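Local coordinates for hypothetical protein ST1511 (Sulfolobus tokodaii, PDB 2EKM) that is of unproven function but belongs to the adenosine-specific kinase family and may handle adenosine or transfer adenosine monophosphate to protein, at residues G21-I26 and I47-A52; T35-S38 and K44-I47; I58-D61 and L67-L70; Q72-K77 and T83-I88. One frame throughout, in Å; residues are numbered along the deposited sequence.

Contact 1. Residues G21-I26 and I47-A52; sequences GQSHFI and IAFCEA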
loop_
_atom_site.group_PDB
_atom_site.type_symbol
_atom_site.label_atom_id
_atom_site.label_comp_id
_atom_site.label_asym_id
_atom_site.label_seq_id
_atom_site.Cartn_x
_atom_site.Cartn_y
_atom_site.Cartn_z
ATOM N N GLY A 21 -1.041 -5.946 7.668
ATOM C CA GLY A 21 -1.495 -5.549 6.351
ATOM C C GLY A 21 -2.970 -5.797 6.120
ATOM O O GLY A 21 -3.747 -5.961 7.060
ATOM N N GLN A 22 -3.351 -5.831 4.850
ATOM C CA GLN A 22 -4.734 -6.053 4.463
ATOM C C GLN A 22 -4.766 -7.103 3.365
ATOM O O GLN A 22 -3.921 -7.102 2.464
ATOM C CB GLN A 22 -5.340 -4.751 3.950
ATOM C CG GLN A 22 -6.817 -4.809 3.652
ATOM C CD GLN A 22 -7.313 -3.492 3.094
ATOM O OE1 GLN A 22 -6.949 -2.426 3.589
ATOM N NE2 GLN A 22 -8.145 -3.556 2.062
ATOM N N SER A 23 -5.754 -7.983 3.437
ATOM C CA SER A 23 -5.893 -9.056 2.468
ATOM C C SER A 23 -7.373 -9.327 2.191
ATOM O O SER A 23 -8.236 -8.513 2.521
ATOM C CB SER A 23 -5.227 -10.318 3.031
ATOM O OG SER A 23 -5.217 -11.359 2.082
ATOM N N HIS A 24 -7.658 -10.468 1.571
ATOM C CA HIS A 24 -9.032 -10.862 1.284
ATOM C C HIS A 24 -9.044 -12.365 1.034
ATOM O O HIS A 24 -8.005 -12.952 0.740
ATOM C CB HIS A 24 -9.566 -10.116 0.057
ATOM C CG HIS A 24 -9.086 -10.672 -1.245
ATOM N ND1 HIS A 24 -9.888 -11.436 -2.066
ATOM C CD2 HIS A 24 -7.880 -10.600 -1.856
ATOM C CE1 HIS A 24 -9.195 -11.810 -3.127
ATOM N NE2 HIS A 24 -7.974 -11.317 -3.024
ATOM N N PHE A 25 -10.218 -12.976 1.162
ATOM C CA PHE A 25 -10.397 -14.414 0.961
ATOM C C PHE A 25 -9.760 -15.219 2.088
ATOM O O PHE A 25 -8.656 -14.917 2.545
ATOM C CB PHE A 25 -9.808 -14.865 -0.382
ATOM C CG PHE A 25 -10.290 -16.222 -0.833
ATOM C CD1 PHE A 25 -11.577 -16.661 -0.521
ATOM C CD2 PHE A 25 -9.465 -17.060 -1.575
ATOM C CE1 PHE A 25 -12.030 -17.916 -0.940
ATOM C CE2 PHE A 25 -9.909 -18.320 -1.999
ATOM C CZ PHE A 25 -11.192 -18.745 -1.680
ATOM N N ILE A 26 -10.464 -16.259 2.519
ATOM C CA ILE A 26 -10.005 -17.118 3.605
ATOM C C ILE A 26 -8.668 -17.812 3.319
ATOM O O ILE A 26 -7.942 -18.168 4.252
ATOM C CB ILE A 26 -11.077 -18.194 3.931
ATOM C CG1 ILE A 26 -10.735 -18.905 5.241
ATOM C CG2 ILE A 26 -11.163 -19.205 2.801
ATOM C CD1 ILE A 26 -10.732 -17.997 6.435
ATOM N N ILE A 47 0.269 -16.190 12.726
ATOM C CA ILE A 47 -0.561 -15.451 11.775
ATOM C C ILE A 47 -2.021 -15.317 12.198
ATOM O O ILE A 47 -2.629 -16.282 12.650
ATOM C CB ILE A 47 -0.573 -16.157 10.401
ATOM C CG1 ILE A 47 0.857 -16.364 9.908
ATOM C CG2 ILE A 47 -1.404 -15.351 9.400
ATOM C CD1 ILE A 47 0.973 -17.435 8.833
ATOM N N ALA A 48 -2.580 -14.125 12.025
ATOM C CA ALA A 48 -3.981 -13.884 12.350
ATOM C C ALA A 48 -4.600 -13.126 11.180
ATOM O O ALA A 48 -3.964 -12.237 10.605
ATOM C CB ALA A 48 -4.104 -13.070 13.630
ATOM N N PHE A 49 -5.832 -13.488 10.829
ATOM C CA PHE A 49 -6.549 -12.859 9.721
ATOM C C PHE A 49 -8.003 -12.591 10.104
ATOM O O PHE A 49 -8.701 -13.482 10.588
ATOM C CB PHE A 49 -6.498 -13.763 8.483
ATOM C CG PHE A 49 -7.367 -13.294 7.349
ATOM C CD1 PHE A 49 -7.095 -12.095 6.688
ATOM C CD2 PHE A 49 -8.457 -14.056 6.933
ATOM C CE1 PHE A 49 -7.894 -11.667 5.631
ATOM C CE2 PHE A 49 -9.265 -13.637 5.875
ATOM C CZ PHE A 49 -8.986 -12.442 5.223
ATOM N N CYS A 50 -8.459 -11.367 9.871
ATOM C CA CYS A 50 -9.824 -10.992 10.215
ATOM C C CYS A 50 -10.865 -11.268 9.132
ATOM O O CYS A 50 -11.101 -10.432 8.256
ATOM C CB CYS A 50 -9.883 -9.512 10.601
ATOM S SG CYS A 50 -8.963 -9.071 12.106
ATOM N N GLU A 51 -11.481 -12.445 9.188
ATOM C CA GLU A 51 -12.536 -12.789 8.237
ATOM C C GLU A 51 -13.580 -11.687 8.442
ATOM O O GLU A 51 -13.979 -11.412 9.575
ATOM C CB GLU A 51 -13.111 -14.161 8.581
ATOM C CG GLU A 51 -14.355 -14.540 7.808
ATOM C CD GLU A 51 -14.891 -15.890 8.232
ATOM O OE1 GLU A 51 -14.959 -16.146 9.455
ATOM O OE2 GLU A 51 -15.247 -16.690 7.347
ATOM N N ALA A 52 -14.021 -11.061 7.357
ATOM C CA ALA A 52 -14.953 -9.937 7.459
ATOM C C ALA A 52 -16.419 -10.209 7.146
ATOM O O ALA A 52 -17.229 -9.278 7.101
ATOM C CB ALA A 52 -14.446 -8.787 6.582
#

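Contact 2. Residues T35-S38 and K44-I47; sequences TLAS and KFGI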
loop_
_atom_site.group_PDB
_atom_site.type_symbol
_atom_site.label_atom_id
_atom_site.label_comp_id
_atom_site.label_asym_id
_atom_site.label_seq_id
_atom_site.Cartn_x
_atom_site.Cartn_y
_atom_site.Cartn_z
ATOM N N THR A 35 4.111 -19.617 2.686
ATOM C CA THR A 35 5.253 -18.835 2.244
ATOM C C THR A 35 6.251 -18.559 3.375
ATOM O O THR A 35 7.454 -18.451 3.135
ATOM C CB THR A 35 4.785 -17.511 1.573
ATOM O OG1 THR A 35 5.837 -17.002 0.740
ATOM C CG2 THR A 35 4.394 -16.474 2.624
ATOM N N LEU A 36 5.759 -18.450 4.608
ATOM C CA LEU A 36 6.644 -18.225 5.746
ATOM C C LEU A 36 7.382 -19.529 6.075
ATOM O O LEU A 36 8.591 -19.527 6.307
ATOM C CB LEU A 36 5.842 -17.747 6.963
ATOM C CG LEU A 36 5.231 -16.347 6.812
ATOM C CD1 LEU A 36 4.343 -16.007 8.005
ATOM C CD2 LEU A 36 6.360 -15.332 6.670
ATOM N N ALA A 37 6.652 -20.640 6.068
ATOM C CA ALA A 37 7.232 -21.946 6.364
ATOM C C ALA A 37 8.363 -22.306 5.404
ATOM O O ALA A 37 9.379 -22.865 5.820
ATOM C CB ALA A 37 6.146 -23.028 6.318
ATOM N N SER A 38 8.197 -21.986 4.123
ATOM C CA SER A 38 9.230 -22.306 3.142
ATOM C C SER A 38 10.254 -21.190 2.937
ATOM O O SER A 38 11.072 -21.255 2.018
ATOM C CB SER A 38 8.599 -22.698 1.796
ATOM O OG SER A 38 7.810 -21.657 1.253
ATOM N N LYS A 44 10.235 -18.599 13.169
ATOM C CA LYS A 44 9.105 -18.878 14.051
ATOM C C LYS A 44 8.093 -17.794 13.721
ATOM O O LYS A 44 8.455 -16.618 13.604
ATOM C CB LYS A 44 9.510 -18.769 15.527
ATOM C CG LYS A 44 10.657 -19.681 15.931
ATOM C CD LYS A 44 10.349 -21.141 15.607
ATOM C CE LYS A 44 11.540 -22.037 15.930
ATOM N NZ LYS A 44 11.301 -23.448 15.529
ATOM N N PHE A 45 6.830 -18.169 13.575
ATOM C CA PHE A 45 5.830 -17.174 13.229
ATOM C C PHE A 45 4.413 -17.503 13.685
ATOM O O PHE A 45 4.086 -18.653 13.976
ATOM C CB PHE A 45 5.859 -16.949 11.714
ATOM C CG PHE A 45 5.617 -18.201 10.905
ATOM C CD1 PHE A 45 4.323 -18.613 10.603
ATOM C CD2 PHE A 45 6.686 -18.982 10.467
ATOM C CE1 PHE A 45 4.095 -19.787 9.875
ATOM C CE2 PHE A 45 6.468 -20.160 9.739
ATOM C CZ PHE A 45 5.169 -20.558 9.445
ATOM N N GLY A 46 3.593 -16.459 13.757
ATOM C CA GLY A 46 2.201 -16.586 14.144
ATOM C C GLY A 46 1.408 -15.695 13.205
ATOM O O GLY A 46 1.824 -14.567 12.931
ATOM N N ILE A 47 0.269 -16.190 12.726
ATOM C CA ILE A 47 -0.561 -15.451 11.775
ATOM C C ILE A 47 -2.021 -15.317 12.198
ATOM O O ILE A 47 -2.629 -16.282 12.650
ATOM C CB ILE A 47 -0.573 -16.157 10.401
ATOM C CG1 ILE A 47 0.857 -16.364 9.908
ATOM C CG2 ILE A 47 -1.404 -15.351 9.400
ATOM C CD1 ILE A 47 0.973 -17.435 8.833
#

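Contact 3. Residues I58-D61 and L67-L70; sequences IRWD and LIKL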
loop_
_atom_site.group_PDB
_atom_site.type_symbol
_atom_site.label_atom_id
_atom_site.label_comp_id
_atom_site.label_asym_id
_atom_site.label_seq_id
_atom_site.Cartn_x
_atom_site.Cartn_y
_atom_site.Cartn_z
ATOM N N ILE A 58 -11.478 -14.651 13.752
ATOM C CA ILE A 58 -10.055 -14.398 13.572
ATOM C C ILE A 58 -9.508 -15.762 13.163
ATOM O O ILE A 58 -9.567 -16.713 13.945
ATOM C CB ILE A 58 -9.357 -13.988 14.893
ATOM C CG1 ILE A 58 -9.923 -12.664 15.420
ATOM C CG2 ILE A 58 -7.854 -13.891 14.671
ATOM C CD1 ILE A 58 -9.608 -11.460 14.568
ATOM N N ARG A 59 -8.999 -15.865 11.939
ATOM C CA ARG A 59 -8.447 -17.121 11.451
ATOM C C ARG A 59 -6.948 -17.097 11.719
ATOM O O ARG A 59 -6.301 -16.065 11.543
ATOM C CB ARG A 59 -8.733 -17.270 9.959
ATOM C CG ARG A 59 -10.211 -17.156 9.623
ATOM C CD ARG A 59 -11.031 -18.197 10.369
ATOM N NE ARG A 59 -12.433 -18.174 9.962
ATOM C CZ ARG A 59 -13.198 -19.258 9.864
ATOM N NH1 ARG A 59 -12.697 -20.455 10.146
ATOM N NH2 ARG A 59 -14.459 -19.148 9.469
ATOM N N TRP A 60 -6.387 -18.227 12.131
ATOM C CA TRP A 60 -4.973 -18.236 12.469
ATOM C C TRP A 60 -4.221 -19.532 12.234
ATOM O O TRP A 60 -4.811 -20.602 12.080
ATOM C CB TRP A 60 -4.817 -17.859 13.941
ATOM C CG TRP A 60 -5.631 -18.753 14.843
ATOM C CD1 TRP A 60 -6.930 -18.570 15.226
ATOM C CD2 TRP A 60 -5.219 -20.004 15.410
ATOM N NE1 TRP A 60 -7.355 -19.630 15.997
ATOM C CE2 TRP A 60 -6.323 -20.523 16.126
ATOM C CE3 TRP A 60 -4.025 -20.736 15.382
ATOM C CZ2 TRP A 60 -6.268 -21.743 16.811
ATOM C CZ3 TRP A 60 -3.969 -21.955 16.065
ATOM C CH2 TRP A 60 -5.087 -22.442 16.770
ATOM N N ASP A 61 -2.897 -19.408 12.227
ATOM C CA ASP A 61 -1.992 -20.538 12.067
ATOM C C ASP A 61 -0.586 -20.041 12.386
ATOM O O ASP A 61 -0.385 -18.853 12.643
ATOM C CB ASP A 61 -2.026 -21.098 10.645
ATOM C CG ASP A 61 -1.661 -22.580 10.596
ATOM O OD1 ASP A 61 -0.798 -23.011 11.387
ATOM O OD2 ASP A 61 -2.233 -23.311 9.762
ATOM N N LEU A 67 3.528 -16.645 19.489
ATOM C CA LEU A 67 3.434 -15.677 18.398
ATOM C C LEU A 67 2.015 -15.660 17.844
ATOM O O LEU A 67 1.514 -14.616 17.424
ATOM C CB LEU A 67 4.432 -16.013 17.283
ATOM C CG LEU A 67 5.907 -15.912 17.676
ATOM C CD1 LEU A 67 6.781 -16.153 16.449
ATOM C CD2 LEU A 67 6.187 -14.540 18.279
ATOM N N ILE A 68 1.368 -16.822 17.845
ATOM C CA ILE A 68 -0.006 -16.917 17.364
ATOM C C ILE A 68 -0.909 -16.071 18.268
ATOM O O ILE A 68 -1.740 -15.307 17.785
ATOM C CB ILE A 68 -0.491 -18.393 17.358
ATOM C CG1 ILE A 68 0.237 -19.168 16.254
ATOM C CG2 ILE A 68 -1.995 -18.461 17.137
ATOM C CD1 ILE A 68 -0.046 -20.675 16.245
ATOM N N LYS A 69 -0.730 -16.199 19.580
ATOM C CA LYS A 69 -1.533 -15.436 20.538
ATOM C C LYS A 69 -1.357 -13.933 20.351
ATOM O O LYS A 69 -2.322 -13.173 20.410
ATOM C CB LYS A 69 -1.167 -15.827 21.975
ATOM C CG LYS A 69 -1.740 -17.168 22.414
ATOM C CD LYS A 69 -1.423 -17.450 23.876
ATOM C CE LYS A 69 -2.248 -18.613 24.414
ATOM N NZ LYS A 69 -1.974 -19.899 23.715
ATOM N N LEU A 70 -0.122 -13.505 20.129
ATOM C CA LEU A 70 0.149 -12.092 19.913
ATOM C C LEU A 70 -0.616 -11.619 18.679
ATOM O O LEU A 70 -1.269 -10.580 18.705
ATOM C CB LEU A 70 1.648 -11.869 19.714
ATOM C CG LEU A 70 2.493 -12.017 20.978
ATOM C CD1 LEU A 70 3.975 -11.999 20.624
ATOM C CD2 LEU A 70 2.150 -10.883 21.936
#

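Contact 4. Residues Q72-K77 and T83-I88; sequences QQTALK and TFVIYI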
loop_
_atom_site.group_PDB
_atom_site.type_symbol
_atom_site.label_atom_id
_atom_site.label_comp_id
_atom_site.label_asym_id
_atom_site.label_seq_id
_atom_site.Cartn_x
_atom_site.Cartn_y
_atom_site.Cartn_z
ATOM N N GLN A 72 -3.286 -12.901 17.318
ATOM C CA GLN A 72 -4.717 -12.912 17.615
ATOM C C GLN A 72 -5.126 -11.652 18.379
ATOM O O GLN A 72 -6.090 -10.974 18.022
ATOM C CB GLN A 72 -5.073 -14.151 18.450
ATOM C CG GLN A 72 -4.999 -15.483 17.692
ATOM C CD GLN A 72 -5.153 -16.692 18.608
ATOM O OE1 GLN A 72 -5.394 -17.811 18.148
ATOM N NE2 GLN A 72 -5.002 -16.472 19.908
ATOM N N GLN A 73 -4.384 -11.350 19.438
ATOM C CA GLN A 73 -4.663 -10.184 20.269
ATOM C C GLN A 73 -4.613 -8.885 19.472
ATOM O O GLN A 73 -5.546 -8.086 19.514
ATOM C CB GLN A 73 -3.669 -10.139 21.433
ATOM C CG GLN A 73 -3.801 -11.333 22.365
ATOM C CD GLN A 73 -2.559 -11.589 23.196
ATOM O OE1 GLN A 73 -2.491 -12.572 23.930
ATOM N NE2 GLN A 73 -1.569 -10.712 23.081
ATOM N N THR A 74 -3.523 -8.679 18.743
ATOM C CA THR A 74 -3.372 -7.477 17.940
ATOM C C THR A 74 -4.480 -7.364 16.890
ATOM O O THR A 74 -5.013 -6.281 16.662
ATOM C CB THR A 74 -1.978 -7.446 17.272
ATOM O OG1 THR A 74 -0.978 -7.339 18.296
ATOM C CG2 THR A 74 -1.848 -6.259 16.320
ATOM N N ALA A 75 -4.838 -8.484 16.265
ATOM C CA ALA A 75 -5.896 -8.485 15.255
ATOM C C ALA A 75 -7.235 -8.075 15.868
ATOM O O ALA A 75 -8.028 -7.366 15.245
ATOM C CB ALA A 75 -6.016 -9.870 14.624
ATOM N N LEU A 76 -7.490 -8.532 17.090
ATOM C CA LEU A 76 -8.729 -8.196 17.783
ATOM C C LEU A 76 -8.761 -6.720 18.171
ATOM O O LEU A 76 -9.798 -6.067 18.080
ATOM C CB LEU A 76 -8.878 -9.047 19.046
ATOM C CG LEU A 76 -9.415 -10.472 18.909
ATOM C CD1 LEU A 76 -9.224 -11.203 20.228
ATOM C CD2 LEU A 76 -10.896 -10.439 18.525
ATOM N N LYS A 77 -7.623 -6.202 18.618
ATOM C CA LYS A 77 -7.530 -4.805 19.030
ATOM C C LYS A 77 -7.738 -3.853 17.855
ATOM O O LYS A 77 -8.361 -2.805 17.999
ATOM C CB LYS A 77 -6.181 -4.560 19.701
ATOM C CG LYS A 77 -6.031 -5.335 21.003
ATOM C CD LYS A 77 -4.585 -5.428 21.469
ATOM C CE LYS A 77 -3.995 -4.069 21.779
ATOM N NZ LYS A 77 -2.647 -4.210 22.402
ATOM N N THR A 83 -8.003 -7.493 7.938
ATOM C CA THR A 83 -6.674 -7.128 8.410
ATOM C C THR A 83 -5.932 -8.417 8.763
ATOM O O THR A 83 -6.526 -9.349 9.306
ATOM C CB THR A 83 -6.746 -6.262 9.695
ATOM O OG1 THR A 83 -7.483 -5.064 9.432
ATOM C CG2 THR A 83 -5.345 -5.891 10.169
ATOM N N PHE A 84 -4.648 -8.490 8.426
ATOM C CA PHE A 84 -3.869 -9.658 8.794
ATOM C C PHE A 84 -2.692 -9.172 9.630
ATOM O O PHE A 84 -2.194 -8.058 9.436
ATOM C CB PHE A 84 -3.423 -10.470 7.558
ATOM C CG PHE A 84 -2.351 -9.818 6.720
ATOM C CD1 PHE A 84 -1.016 -9.863 7.109
ATOM C CD2 PHE A 84 -2.669 -9.226 5.502
ATOM C CE1 PHE A 84 -0.012 -9.330 6.294
ATOM C CE2 PHE A 84 -1.675 -8.692 4.682
ATOM C CZ PHE A 84 -0.342 -8.747 5.081
ATOM N N VAL A 85 -2.284 -9.996 10.587
ATOM C CA VAL A 85 -1.187 -9.665 11.480
ATOM C C VAL A 85 -0.226 -10.839 11.559
ATOM O O VAL A 85 -0.647 -11.983 11.740
ATOM C CB VAL A 85 -1.696 -9.354 12.914
ATOM C CG1 VAL A 85 -0.514 -9.097 13.849
ATOM C CG2 VAL A 85 -2.617 -8.143 12.888
ATOM N N ILE A 86 1.061 -10.546 11.413
ATOM C CA ILE A 86 2.097 -11.566 11.483
ATOM C C ILE A 86 3.155 -11.175 12.510
ATOM O O ILE A 86 3.620 -10.036 12.536
ATOM C CB ILE A 86 2.830 -11.749 10.127
ATOM C CG1 ILE A 86 1.855 -12.215 9.043
ATOM C CG2 ILE A 86 3.948 -12.768 10.285
ATOM C CD1 ILE A 86 2.482 -12.263 7.651
ATOM N N TYR A 87 3.515 -12.126 13.363
ATOM C CA TYR A 87 4.555 -11.922 14.361
ATOM C C TYR A 87 5.635 -12.932 14.014
ATOM O O TYR A 87 5.330 -14.092 13.738
ATOM C CB TYR A 87 4.024 -12.193 15.772
ATOM C CG TYR A 87 3.356 -11.003 16.417
ATOM C CD1 TYR A 87 4.099 -10.071 17.138
ATOM C CD2 TYR A 87 1.983 -10.801 16.300
ATOM C CE1 TYR A 87 3.491 -8.966 17.727
ATOM C CE2 TYR A 87 1.364 -9.698 16.882
ATOM C CZ TYR A 87 2.124 -8.786 17.594
ATOM O OH TYR A 87 1.522 -7.691 18.166
ATOM N N ILE A 88 6.890 -12.497 14.011
ATOM C CA ILE A 88 7.993 -13.400 13.700
ATOM C C ILE A 88 9.137 -13.238 14.689
ATOM O O ILE A 88 9.320 -12.176 15.279
ATOM C CB ILE A 88 8.553 -13.173 12.266
ATOM C CG1 ILE A 88 9.108 -11.752 12.133
ATOM C CG2 ILE A 88 7.464 -13.444 11.230
ATOM C CD1 ILE A 88 9.771 -11.468 10.794
#

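Contact 1. Residues G21-I26 and I47-A52
F49 holds its CG anti to the backbone N (chi1 172°), which sends the ring out from strand 44-50 toward the loop of residues 23-26, where the CB of S23 points back at it. The loop bends round the outer half of the phenyl ring. F49 CE1 lies 4.0 Å from S23 CB. Farther along the loop, F49 CZ meets the carbonyl carbon of H24, and F49 CE2 is 4.2 Å from I26 CA. Closest is the carbonyl oxygen of F25, 3.6 Å from F49 CE2. F25 has a positive phi of 71°; its CB points away from F49 while its carbonyl group meets the ring. All four loop atoms approach obliquely. Strands 16-22 and 44-50 belong to a split beta-alpha-beta unit: they run parallel with strand 83-89 between them, and helix 28-37 makes the crossover. The ring thus bridges the mouth of the crossover, meeting the loop that leads into the helix. That loop is pinned by T28, whose OG1 hydrogen-bonds both S23 OG and F25 O, so the oxygen that meets F49 is satisfied. The ring of H82 also meets F49, their planes about 20° apart. A glycerol molecule, probably from the crystallisation liquor, sits about 3 Å from the side chain of H24, which packs on P93 of the second subunit.

Contact 2. Residues T35-S38 and K44-I47
L36 and F45 make a CH-pi contact in which the leucine CB sits over one face of the phenyl ring, 3.6 Å from its centroid and only 7° off the ring normal. This placement relies on F45 keeping its CG between the backbone N and the carbonyl carbon (chi1 58°), a crowded rotamer that lays the ring beneath the last turn of helix 28-37. Aliphatic packing extends the same patch. L36 CD1 reaches past the ring centre to F45 CD1, 3.7 Å away, and meets I47 CD1 tip to tip at 3.8 Å. A leucine on the helix therefore spans F45 and I47, two strand residues on one face of the sheet. Here the crossover helix 28-37 comes back to the sheet and hands the chain to strand 44-50, the second strand of a split beta-alpha-beta unit, through a short loop. At the far end of the ring the contact is with backbone as well as side chain: A37 N lies obliquely 3.7 Å from F45 CZ, and A37 CB stands 4.1 Å from the same atom. With an alanine in place of F45 the face under L36 CB is gone, which is likely to open a gap below A37 and leave the leucine less firmly seated. L36 also touches I86 of strand 83-89 and L43 of the connecting loop, F45 packs on I88, and I47 reaches L32.

Contact 3. Residues I58-D61 and L67-L70
W60 and I68 set their side chains at about a right angle, the isoleucine coming to the six-membered half of the indole. The nearest pair is I68 CG2 and W60 CE3, 3.5 Å apart, with the methyl approaching obliquely. The CG1-CD1 branch of I68, with CG1 anti to the carbonyl carbon (chi1 -70°), lies between the ring and the strand backbone: I68 CG1 is 3.7 Å from D61 O, while I68 CD1 touches both W60 CZ3, at 4.1 Å, and D61 C. D61 takes part through its main chain, as its CB points away from the helix. Shortening I68 to an alanine removes both methyl ends, which is likely to open a gap between the indole, D61 and the helix. No hydrogen bond joins the two segments. Q72, one turn farther along the helix, also touches W60, and I142 of the second subunit packs on the same indole, while R151 of that subunit packs on D61. I58, in this same strand, pairs in a parallel ladder with a strand of the second subunit, continuing the sheet across the interface. The contact marks the start of a beta-alpha-beta crossover, in which strand 57-62, outermost in this chain's sheet, passes through helix 65-78 to strand 83-89, parallel to it with strand 44-50 in between.

Contact 4. Residues Q72-K77 and T83-I88
Y87 OH is gripped from two directions of the fold: T74 OG1 of helix 65-78 approaches it to 2.5 Å, a short distance for two hydroxyls, and the carbonyl oxygen of E11 forms a hydrogen bond with it. The threonine oxygen meets the phenol at its edge, near the ring plane, and lies 3.5 Å from Y87 CZ. It also has a weak hydrogen bond with L70 O, one turn back in its own helix. T74 has OG1 anti to its carbonyl carbon (chi1 -65°) and CG2 anti to its backbone N, which divides its two branches between different partners. OG1 goes to the tyrosine, while the methyl reaches V85, with CG2 of T74 4.0 Å from CG2 of V85 and the two side chains crossing at about a right angle. V85 CG2 is also 4.2 Å from A75 CB and comes close to the helix backbone, 4.1 Å from A75 N. The small alanine lets the helix come near the sheet; the axes of segments 72-77 and 83-88 approach to 8.0 Å and run roughly antiparallel (150°). A48 and C50 of the neighbouring strand touch A75 as well, and V18 of strand 16-22 packs against both V85 and Y87. All four touching residues are buried, and in this apolar layer the two hydroxyls and the carbonyls of E11 and L70 form a short polar chain with fewer protons than possible links, so the protons are probably shared among alternatives while the chain helps to hold the phenol end against the helix.

Contacts 1, 2 and 4 are buried, whereas contact 3 lies nearer the surface, at the sheet edge where the second subunit joins. The first two belong to one split beta-alpha-beta unit: contact 1 at the entrance of helix 28-37, contact 2 at its exit, both on strand 44-50. Contacts 3 and 4 share helix 65-78, its start against strand 57-62 and its later part against strand 83-89; it packs on the opposite face of the five-stranded sheet, and the contact centres lie about 7 Å apart. Aromatic rings serve in every one: F49 and F45 meet loop and helix, W60 is shared with the neighbouring subunit, and in contact 4 alone a polar pair crosses between the segments.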